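Local coordinates for 11R-lipoxygenase (Gersemia fruticosa, PDB 3VF1), which probably catalyses the iron-dependent dioxygenation of polyunsaturated fatty acids, as a lipoxygenase whose activity depends on calcium, at residues L203-L214 with H620-A631; I240-W251 with M583-N591. All coordinates share one frame; numbering follows the deposited sequence.

Contact 1 (L203-L214 with H620-A631); sequences LFRVGLADFANL and HQAVTMVSVVNA
The ring of F211 lies against V623, T624 and H620 on the long helix 619-632. Here a short helix, 208-213, crosses a helix of the largely helical lipoxygenase catalytic domain. The two axes run at 76° to each other. From F211 CB the chain places CG beside the backbone N (chi1 -87°), which turns the ring toward the first turn of H620-A631. V623 CG1 then lies over one face of the ring, nearest to CD2 and CE2, with CG, CD1 and CE1 a little farther from it. It sits 3.3 Å from F211 CE2, a close CH-pi contact. At the tip, F211 CZ comes within 3.4 Å of H620 ND1. The two rings are nearly parallel, at 22°, but slid apart, so they barely overlap. F220 meets both rings edge-to-face. T624 OG1 lies at the F211 edge, facing CE1 and 3.8 Å from CZ. This hydroxyl donates to H620 O at 3.1 Å, from above the carbonyl plane. T624 N reaches the same oxygen from the opposite face, so two bonds grip it.

Further along, V206 spreads its two methyl groups. CG1 rests on T624 CG2 and S627 OG, while CG2 meets V628 CG2 at 3.9 Å. L214 CD1 packs on the S627 backbone and on V626 CG1. A631 closes the far end: its CB is 3.5 Å from L203 O and lies at the edge of the F204 ring. A water ties the segments together. It donates to L203 O and to R205 O, the latter at 2.6 Å, and accepts from S627 OG.

Contact 2 (I240-W251 with M583-N591); sequences IKSGLPHAAEYW and MATYGFHPN
The F588 ring is held between A248 and P590, with A248 CA over one face and P590 CD over the other. A248 CA is 4.0 Å from the ring centroid, a CH-pi contact. The W251 indole stands obliquely to this ring, at 51°, with CD2 in plane at its edge. F588 CE2 lies over one indole face, 3.2 Å from W251 CD1. P590 CB is over the six-membered ring of W251, 3.9 Å from its centroid. The carbonyl oxygens of A247 and A248 lie in plane at the indole edge. W251 CG sits between its backbone N and carbonyl carbon (chi1 76°), which brings the indole to F588 and P590. An alanine here would probably leave a gap beside F588 and P590.

A247 CB touches N591 CG at 3.6 Å. The amide of N591 is fixed in turn: ND2 donates in plane to T585 O at 3.0 Å, and OD1 bonds W256 NE1. P245 CG packs on G587 CA, where a CB would clash. A water accepts from A247 N and donates to A584 O. This buried join is part of the lipoxygenase catalytic domain; segment 583-591 follows helix 557-579, which carries the iron ligands H575 and N579.

In the fold
The centres of contacts 1 and 2 are about 16 Å apart. Helix 619-632, one half of contact 1, also packs against M583 of contact 2. V629 CG1 packs 3.6 Å from M583 N, and N630 CA lies 3.7 Å from M583 CE. Segments 203-214 and 240-251 also meet: L214 CD2 is 3.8 Å from I240 CD1. Contact 1 lies nearer the metal. The side chain of F204 is about 7 Å from the bound iron(II) ion, and that of L203 is about 4 Å from the side chain of the iron ligand I698. In contact 2 the side chain of M583 is about 13 Å from the iron and about 9 Å from that of the ligand N579.

Contact 1 (L203-L214 with H620-A631)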
loop_
_atom_site.group_PDB
_atom_site.type_symbol
_atom_site.label_atom_id
_atom_site.label_comp_id
_atom_site.label_asym_id
_atom_site.label_seq_id
_atom_site.Cartn_x
_atom_site.Cartn_y
_atom_site.Cartn_z
ATOM N N LEU A 203 -3.497 -17.192 1.275
ATOM C CA LEU A 203 -3.217 -16.590 2.574
ATOM C C LEU A 203 -4.468 -16.011 3.231
ATOM O O LEU A 203 -4.532 -15.895 4.456
ATOM C CB LEU A 203 -2.159 -15.494 2.419
ATOM C CG LEU A 203 -1.088 -15.408 3.510
ATOM C CD1 LEU A 203 -0.254 -16.680 3.557
ATOM C CD2 LEU A 203 -0.198 -14.197 3.278
ATOM N N PHE A 204 -5.459 -15.651 2.420
ATOM C CA PHE A 204 -6.666 -15.010 2.934
ATOM C C PHE A 204 -7.829 -15.986 3.085
ATOM O O PHE A 204 -8.958 -15.578 3.363
ATOM C CB PHE A 204 -7.074 -13.848 2.030
ATOM C CG PHE A 204 -5.988 -12.830 1.833
ATOM C CD1 PHE A 204 -4.956 -12.707 2.752
ATOM C CD2 PHE A 204 -5.995 -11.999 0.727
ATOM C CE1 PHE A 204 -3.955 -11.772 2.570
ATOM C CE2 PHE A 204 -4.996 -11.062 0.540
ATOM C CZ PHE A 204 -3.975 -10.949 1.464
ATOM N N ARG A 205 -7.558 -17.271 2.896
ATOM C CA ARG A 205 -8.551 -18.293 3.183
ATOM C C ARG A 205 -8.543 -18.524 4.687
ATOM O O ARG A 205 -7.482 -18.704 5.285
ATOM C CB ARG A 205 -8.235 -19.591 2.437
ATOM C CG ARG A 205 -7.114 -20.410 3.058
ATOM C CD ARG A 205 -6.733 -21.586 2.175
ATOM N NE ARG A 205 -6.103 -22.660 2.938
ATOM C CZ ARG A 205 -5.591 -23.763 2.401
ATOM N NH1 ARG A 205 -5.620 -23.949 1.086
ATOM N NH2 ARG A 205 -5.045 -24.683 3.183
ATOM N N VAL A 206 -9.720 -18.502 5.302
ATOM C CA VAL A 206 -9.815 -18.618 6.751
ATOM C C VAL A 206 -10.590 -19.871 7.140
ATOM O O VAL A 206 -11.660 -19.793 7.745
ATOM C CB VAL A 206 -10.496 -17.385 7.371
ATOM C CG1 VAL A 206 -10.270 -17.368 8.871
ATOM C CG2 VAL A 206 -9.962 -16.108 6.737
ATOM N N GLY A 207 -10.038 -21.027 6.786
ATOM C CA GLY A 207 -10.657 -22.298 7.109
ATOM C C GLY A 207 -10.137 -22.865 8.413
ATOM O O GLY A 207 -9.408 -22.199 9.148
ATOM N N LEU A 208 -10.517 -24.107 8.697
ATOM C CA LEU A 208 -10.129 -24.772 9.935
ATOM C C LEU A 208 -8.613 -24.829 10.088
ATOM O O LEU A 208 -8.084 -24.626 11.180
ATOM C CB LEU A 208 -10.708 -26.186 9.966
ATOM C CG LEU A 208 -10.395 -27.032 11.201
ATOM C CD1 LEU A 208 -10.925 -26.373 12.465
ATOM C CD2 LEU A 208 -10.974 -28.426 11.036
ATOM N N ALA A 209 -7.920 -25.103 8.988
ATOM C CA ALA A 209 -6.468 -25.246 9.013
ATOM C C ALA A 209 -5.783 -23.934 9.384
ATOM O O ALA A 209 -4.694 -23.932 9.964
ATOM C CB ALA A 209 -5.967 -25.742 7.665
ATOM N N ASP A 210 -6.423 -22.818 9.048
ATOM C CA ASP A 210 -5.869 -21.504 9.349
ATOM C C ASP A 210 -6.074 -21.176 10.824
ATOM O O ASP A 210 -5.229 -20.536 11.449
ATOM C CB ASP A 210 -6.517 -20.442 8.464
ATOM C CG ASP A 210 -6.420 -20.782 6.988
ATOM O OD1 ASP A 210 -5.359 -20.516 6.382
ATOM O OD2 ASP A 210 -7.403 -21.319 6.434
ATOM N N PHE A 211 -7.203 -21.616 11.371
ATOM C CA PHE A 211 -7.431 -21.549 12.809
ATOM C C PHE A 211 -6.370 -22.378 13.519
ATOM O O PHE A 211 -5.834 -21.977 14.551
ATOM C CB PHE A 211 -8.809 -22.108 13.163
ATOM C CG PHE A 211 -9.921 -21.103 13.088
ATOM C CD1 PHE A 211 -10.151 -20.377 11.932
ATOM C CD2 PHE A 211 -10.757 -20.903 14.172
ATOM C CE1 PHE A 211 -11.185 -19.461 11.869
ATOM C CE2 PHE A 211 -11.791 -19.990 14.112
ATOM C CZ PHE A 211 -12.004 -19.269 12.960
ATOM N N ALA A 212 -6.078 -23.542 12.949
ATOM C CA ALA A 212 -5.150 -24.491 13.549
ATOM C C ALA A 212 -3.715 -23.973 13.521
ATOM O O ALA A 212 -2.926 -24.277 14.417
ATOM C CB ALA A 212 -5.243 -25.821 12.834
ATOM N N ASN A 213 -3.376 -23.199 12.495
ATOM C CA ASN A 213 -2.040 -22.618 12.399
ATOM C C ASN A 213 -1.753 -21.675 13.564
ATOM O O ASN A 213 -0.603 -21.507 13.967
ATOM C CB ASN A 213 -1.863 -21.878 11.071
ATOM C CG ASN A 213 -1.689 -22.823 9.895
ATOM O OD1 ASN A 213 -1.278 -23.973 10.064
ATOM N ND2 ASN A 213 -1.995 -22.339 8.695
ATOM N N LEU A 214 -2.805 -21.066 14.101
ATOM C CA LEU A 214 -2.670 -20.158 15.235
ATOM C C LEU A 214 -2.889 -20.883 16.560
ATOM O O LEU A 214 -2.773 -20.285 17.629
ATOM C CB LEU A 214 -3.667 -19.004 15.110
ATOM C CG LEU A 214 -3.558 -18.158 13.841
ATOM C CD1 LEU A 214 -4.633 -17.085 13.828
ATOM C CD2 LEU A 214 -2.173 -17.537 13.722
ATOM N N HIS A 620 -15.662 -17.406 17.094
ATOM C CA HIS A 620 -15.279 -17.715 15.720
ATOM C C HIS A 620 -14.937 -16.451 14.937
ATOM O O HIS A 620 -13.957 -16.417 14.194
ATOM C CB HIS A 620 -16.399 -18.470 15.003
ATOM C CG HIS A 620 -16.144 -18.680 13.543
ATOM N ND1 HIS A 620 -15.390 -19.728 13.062
ATOM C CD2 HIS A 620 -16.539 -17.972 12.457
ATOM C CE1 HIS A 620 -15.335 -19.661 11.744
ATOM N NE2 HIS A 620 -16.024 -18.604 11.352
ATOM N N GLN A 621 -15.750 -15.415 15.110
ATOM C CA GLN A 621 -15.567 -14.162 14.385
ATOM C C GLN A 621 -14.256 -13.488 14.774
ATOM O O GLN A 621 -13.546 -12.952 13.922
ATOM C CB GLN A 621 -16.735 -13.211 14.657
ATOM C CG GLN A 621 -18.058 -13.653 14.055
ATOM C CD GLN A 621 -19.228 -12.827 14.556
ATOM O OE1 GLN A 621 -19.163 -12.235 15.634
ATOM N NE2 GLN A 621 -20.301 -12.779 13.773
ATOM N N ALA A 622 -13.938 -13.522 16.066
ATOM C CA ALA A 622 -12.739 -12.867 16.574
ATOM C C ALA A 622 -11.477 -13.555 16.062
ATOM O O ALA A 622 -10.498 -12.894 15.719
ATOM C CB ALA A 622 -12.755 -12.844 18.091
ATOM N N VAL A 623 -11.500 -14.883 16.010
ATOM C CA VAL A 623 -10.363 -15.639 15.494
ATOM C C VAL A 623 -10.173 -15.350 14.008
ATOM O O VAL A 623 -9.046 -15.237 13.527
ATOM C CB VAL A 623 -10.548 -17.157 15.687
ATOM C CG1 VAL A 623 -9.403 -17.919 15.035
ATOM C CG2 VAL A 623 -10.640 -17.500 17.164
ATOM N N THR A 624 -11.283 -15.234 13.285
ATOM C CA THR A 624 -11.233 -14.945 11.858
ATOM C C THR A 624 -10.477 -13.648 11.603
ATOM O O THR A 624 -9.679 -13.560 10.670
ATOM C CB THR A 624 -12.644 -14.837 11.247
ATOM O OG1 THR A 624 -13.265 -16.128 11.236
ATOM C CG2 THR A 624 -12.575 -14.302 9.820
ATOM N N MET A 625 -10.723 -12.642 12.436
ATOM C CA MET A 625 -10.077 -11.347 12.268
ATOM C C MET A 625 -8.576 -11.446 12.520
ATOM O O MET A 625 -7.781 -10.864 11.787
ATOM C CB MET A 625 -10.692 -10.308 13.206
ATOM C CG MET A 625 -10.121 -8.909 13.019
ATOM S SD MET A 625 -10.235 -8.353 11.304
ATOM C CE MET A 625 -9.518 -6.716 11.420
ATOM N N VAL A 626 -8.195 -12.183 13.557
ATOM C CA VAL A 626 -6.785 -12.345 13.900
ATOM C C VAL A 626 -6.044 -13.104 12.805
ATOM O O VAL A 626 -4.893 -12.799 12.497
ATOM C CB VAL A 626 -6.608 -13.087 15.240
ATOM C CG1 VAL A 626 -5.150 -13.479 15.449
ATOM C CG2 VAL A 626 -7.102 -12.224 16.389
ATOM N N SER A 627 -6.709 -14.096 12.222
ATOM C CA SER A 627 -6.127 -14.863 11.128
ATOM C C SER A 627 -5.883 -13.955 9.927
ATOM O O SER A 627 -4.848 -14.045 9.267
ATOM C CB SER A 627 -7.055 -16.016 10.734
ATOM O OG SER A 627 -6.465 -16.831 9.737
ATOM N N VAL A 628 -6.843 -13.078 9.656
ATOM C CA VAL A 628 -6.743 -12.148 8.537
ATOM C C VAL A 628 -5.650 -11.112 8.776
ATOM O O VAL A 628 -4.762 -10.934 7.941
ATOM C CB VAL A 628 -8.082 -11.431 8.289
ATOM C CG1 VAL A 628 -7.886 -10.205 7.402
ATOM C CG2 VAL A 628 -9.087 -12.393 7.669
ATOM N N VAL A 629 -5.717 -10.429 9.915
ATOM C CA VAL A 629 -4.732 -9.405 10.250
ATOM C C VAL A 629 -3.323 -9.988 10.270
ATOM O O VAL A 629 -2.365 -9.329 9.871
ATOM C CB VAL A 629 -5.032 -8.761 11.616
ATOM C CG1 VAL A 629 -3.838 -7.944 12.100
ATOM C CG2 VAL A 629 -6.272 -7.891 11.526
ATOM N N ASN A 630 -3.200 -11.226 10.733
ATOM C CA ASN A 630 -1.911 -11.899 10.754
ATOM C C ASN A 630 -1.398 -12.125 9.334
ATOM O O ASN A 630 -0.194 -12.078 9.083
ATOM C CB ASN A 630 -2.019 -13.232 11.496
ATOM C CG ASN A 630 -0.694 -13.962 11.578
ATOM O OD1 ASN A 630 0.198 -13.568 12.332
ATOM N ND2 ASN A 630 -0.559 -15.040 10.810
ATOM N N ALA A 631 -2.324 -12.359 8.409
ATOM C CA ALA A 631 -1.976 -12.563 7.007
ATOM C C ALA A 631 -1.616 -11.246 6.324
ATOM O O ALA A 631 -0.626 -11.170 5.598
ATOM C CB ALA A 631 -3.123 -13.237 6.275
HETATM O O HOH W 1 -6.498 -16.783 6.648
#

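Contact 2 (I240-W251 with M583-N591)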
loop_
_atom_site.group_PDB
_atom_site.type_symbol
_atom_site.label_atom_id
_atom_site.label_comp_id
_atom_site.label_asym_id
_atom_site.label_seq_id
_atom_site.Cartn_x
_atom_site.Cartn_y
_atom_site.Cartn_z
ATOM N N ILE A 240 1.465 -15.893 17.139
ATOM C CA ILE A 240 1.544 -14.459 16.885
ATOM C C ILE A 240 2.864 -13.946 17.447
ATOM O O ILE A 240 3.005 -13.754 18.655
ATOM C CB ILE A 240 0.378 -13.702 17.542
ATOM C CG1 ILE A 240 -0.956 -14.369 17.199
ATOM C CG2 ILE A 240 0.377 -12.245 17.104
ATOM C CD1 ILE A 240 -1.230 -14.464 15.715
ATOM N N LYS A 241 3.830 -13.723 16.564
ATOM C CA LYS A 241 5.203 -13.459 16.982
ATOM C C LYS A 241 5.416 -12.050 17.532
ATOM O O LYS A 241 6.369 -11.811 18.276
ATOM C CB LYS A 241 6.163 -13.729 15.823
ATOM C CG LYS A 241 6.073 -15.154 15.306
ATOM C CD LYS A 241 7.197 -15.491 14.339
ATOM C CE LYS A 241 7.090 -16.930 13.854
ATOM N NZ LYS A 241 7.098 -17.914 14.978
ATOM N N SER A 242 4.537 -11.121 17.173
ATOM C CA SER A 242 4.631 -9.762 17.694
ATOM C C SER A 242 4.245 -9.712 19.172
ATOM O O SER A 242 4.564 -8.753 19.872
ATOM C CB SER A 242 3.750 -8.807 16.887
ATOM O OG SER A 242 2.406 -9.250 16.846
ATOM N N GLY A 243 3.556 -10.750 19.641
ATOM C CA GLY A 243 3.191 -10.852 21.042
ATOM C C GLY A 243 1.929 -10.088 21.393
ATOM O O GLY A 243 1.159 -9.698 20.514
ATOM N N LEU A 244 1.719 -9.874 22.687
ATOM C CA LEU A 244 0.534 -9.179 23.177
ATOM C C LEU A 244 0.599 -7.690 22.856
ATOM O O LEU A 244 1.534 -7.004 23.275
ATOM C CB LEU A 244 0.404 -9.366 24.690
ATOM C CG LEU A 244 -0.830 -8.735 25.337
ATOM C CD1 LEU A 244 -2.057 -9.607 25.116
ATOM C CD2 LEU A 244 -0.596 -8.491 26.819
ATOM N N PRO A 245 -0.395 -7.179 22.113
ATOM C CA PRO A 245 -0.432 -5.743 21.816
ATOM C C PRO A 245 -0.512 -4.911 23.090
ATOM O O PRO A 245 -1.126 -5.346 24.063
ATOM C CB PRO A 245 -1.721 -5.581 21.006
ATOM C CG PRO A 245 -2.013 -6.932 20.462
ATOM C CD PRO A 245 -1.516 -7.900 21.487
ATOM N N HIS A 246 0.099 -3.732 23.083
ATOM C CA HIS A 246 0.027 -2.839 24.232
ATOM C C HIS A 246 -1.417 -2.423 24.491
ATOM O O HIS A 246 -1.788 -2.111 25.623
ATOM C CB HIS A 246 0.904 -1.604 24.014
ATOM C CG HIS A 246 2.373 -1.892 24.060
ATOM N ND1 HIS A 246 3.164 -1.905 22.932
ATOM C CD2 HIS A 246 3.192 -2.187 25.096
ATOM C CE1 HIS A 246 4.409 -2.189 23.273
ATOM N NE2 HIS A 246 4.451 -2.365 24.580
ATOM N N ALA A 247 -2.227 -2.426 23.437
ATOM C CA ALA A 247 -3.645 -2.099 23.553
ATOM C C ALA A 247 -4.301 -2.904 24.673
ATOM O O ALA A 247 -5.136 -2.388 25.415
ATOM C CB ALA A 247 -4.354 -2.358 22.234
ATOM N N ALA A 248 -3.914 -4.170 24.796
ATOM C CA ALA A 248 -4.460 -5.047 25.826
ATOM C C ALA A 248 -4.325 -4.433 27.219
ATOM O O ALA A 248 -5.112 -4.731 28.118
ATOM C CB ALA A 248 -3.766 -6.401 25.784
ATOM N N GLU A 249 -3.329 -3.569 27.386
ATOM C CA GLU A 249 -3.002 -3.013 28.693
ATOM C C GLU A 249 -3.514 -1.584 28.879
ATOM O O GLU A 249 -3.532 -1.077 30.001
ATOM C CB GLU A 249 -1.484 -3.032 28.884
ATOM C CG GLU A 249 -0.837 -4.373 28.569
ATOM C CD GLU A 249 0.661 -4.262 28.338
ATOM O OE1 GLU A 249 1.100 -3.253 27.741
ATOM O OE2 GLU A 249 1.400 -5.182 28.754
ATOM N N TYR A 250 -3.926 -0.937 27.791
ATOM C CA TYR A 250 -4.272 0.484 27.840
ATOM C C TYR A 250 -5.639 0.837 27.245
ATOM O O TYR A 250 -6.120 1.954 27.431
ATOM C CB TYR A 250 -3.210 1.298 27.096
ATOM C CG TYR A 250 -1.856 1.356 27.770
ATOM C CD1 TYR A 250 -1.587 2.303 28.748
ATOM C CD2 TYR A 250 -0.841 0.479 27.412
ATOM C CE1 TYR A 250 -0.350 2.369 29.360
ATOM C CE2 TYR A 250 0.400 0.535 28.019
ATOM C CZ TYR A 250 0.639 1.482 28.994
ATOM O OH TYR A 250 1.874 1.548 29.600
ATOM N N TRP A 251 -6.262 -0.101 26.537
ATOM C CA TRP A 251 -7.412 0.220 25.688
ATOM C C TRP A 251 -8.544 0.968 26.405
ATOM O O TRP A 251 -9.282 1.725 25.774
ATOM C CB TRP A 251 -7.966 -1.046 25.030
ATOM C CG TRP A 251 -8.768 -1.908 25.950
ATOM C CD1 TRP A 251 -8.291 -2.816 26.853
ATOM C CD2 TRP A 251 -10.194 -1.951 26.053
ATOM N NE1 TRP A 251 -9.335 -3.420 27.511
ATOM C CE2 TRP A 251 -10.514 -2.905 27.038
ATOM C CE3 TRP A 251 -11.233 -1.273 25.407
ATOM C CZ2 TRP A 251 -11.828 -3.197 27.396
ATOM C CZ3 TRP A 251 -12.537 -1.566 25.762
ATOM C CH2 TRP A 251 -12.824 -2.519 26.746
ATOM N N MET A 583 -1.870 -5.303 13.608
ATOM C CA MET A 583 -1.863 -6.274 14.696
ATOM C C MET A 583 -1.856 -5.557 16.043
ATOM O O MET A 583 -2.485 -6.005 17.000
ATOM C CB MET A 583 -0.665 -7.219 14.589
ATOM C CG MET A 583 -0.678 -8.332 15.631
ATOM S SD MET A 583 -2.181 -9.336 15.587
ATOM C CE MET A 583 -1.848 -10.390 14.176
ATOM N N ALA A 584 -1.141 -4.440 16.110
ATOM C CA ALA A 584 -1.131 -3.613 17.307
ATOM C C ALA A 584 -2.511 -3.008 17.545
ATOM O O ALA A 584 -2.891 -2.729 18.681
ATOM C CB ALA A 584 -0.092 -2.511 17.177
ATOM N N THR A 585 -3.260 -2.815 16.465
ATOM C CA THR A 585 -4.556 -2.148 16.532
ATOM C C THR A 585 -5.709 -3.130 16.724
ATOM O O THR A 585 -6.609 -2.886 17.527
ATOM C CB THR A 585 -4.810 -1.316 15.258
ATOM O OG1 THR A 585 -3.844 -0.260 15.175
ATOM C CG2 THR A 585 -6.209 -0.716 15.265
ATOM N N TYR A 586 -5.679 -4.237 15.989
ATOM C CA TYR A 586 -6.780 -5.196 16.011
ATOM C C TYR A 586 -6.444 -6.474 16.777
ATOM O O TYR A 586 -7.319 -7.309 17.006
ATOM C CB TYR A 586 -7.201 -5.552 14.584
ATOM C CG TYR A 586 -7.714 -4.371 13.794
ATOM C CD1 TYR A 586 -9.002 -3.890 13.987
ATOM C CD2 TYR A 586 -6.912 -3.737 12.855
ATOM C CE1 TYR A 586 -9.476 -2.810 13.268
ATOM C CE2 TYR A 586 -7.376 -2.660 12.131
ATOM C CZ TYR A 586 -8.660 -2.200 12.341
ATOM O OH TYR A 586 -9.123 -1.127 11.619
ATOM N N GLY A 587 -5.182 -6.629 17.165
ATOM C CA GLY A 587 -4.763 -7.796 17.920
ATOM C C GLY A 587 -5.693 -8.036 19.093
ATOM O O GLY A 587 -6.230 -9.130 19.263
ATOM N N PHE A 588 -5.879 -7.001 19.907
ATOM C CA PHE A 588 -6.844 -7.035 20.997
ATOM C C PHE A 588 -8.156 -6.430 20.504
ATOM O O PHE A 588 -8.292 -5.211 20.399
ATOM C CB PHE A 588 -6.305 -6.266 22.205
ATOM C CG PHE A 588 -7.147 -6.406 23.438
ATOM C CD1 PHE A 588 -7.187 -7.604 24.134
ATOM C CD2 PHE A 588 -7.894 -5.339 23.908
ATOM C CE1 PHE A 588 -7.963 -7.735 25.271
ATOM C CE2 PHE A 588 -8.669 -5.465 25.044
ATOM C CZ PHE A 588 -8.704 -6.662 25.726
ATOM N N HIS A 589 -9.117 -7.297 20.203
ATOM C CA HIS A 589 -10.322 -6.905 19.473
ATOM C C HIS A 589 -11.044 -5.676 20.040
ATOM O O HIS A 589 -11.463 -4.801 19.282
ATOM C CB HIS A 589 -11.297 -8.083 19.393
ATOM C CG HIS A 589 -12.403 -7.884 18.404
ATOM N ND1 HIS A 589 -12.375 -8.426 17.137
ATOM C CD2 HIS A 589 -13.564 -7.195 18.493
ATOM C CE1 HIS A 589 -13.475 -8.087 16.490
ATOM N NE2 HIS A 589 -14.213 -7.337 17.289
ATOM N N PRO A 590 -11.205 -5.611 21.369
ATOM C CA PRO A 590 -11.939 -4.486 21.965
ATOM C C PRO A 590 -11.337 -3.116 21.657
ATOM O O PRO A 590 -12.042 -2.111 21.747
ATOM C CB PRO A 590 -11.857 -4.772 23.467
ATOM C CG PRO A 590 -11.683 -6.248 23.558
ATOM C CD PRO A 590 -10.834 -6.619 22.378
ATOM N N ASN A 591 -10.056 -3.071 21.305
ATOM C CA ASN A 591 -9.406 -1.803 20.988
ATOM C C ASN A 591 -9.928 -1.213 19.681
ATOM O O ASN A 591 -9.851 -0.004 19.462
ATOM C CB ASN A 591 -7.887 -1.981 20.917
ATOM C CG ASN A 591 -7.158 -0.675 20.653
ATOM O OD1 ASN A 591 -7.088 0.195 21.522
ATOM N ND2 ASN A 591 -6.604 -0.537 19.453
HETATM O O HOH W 2 -1.253 -1.809 20.427
HETATM O O HOH W 3 -9.100 2.133 22.669
#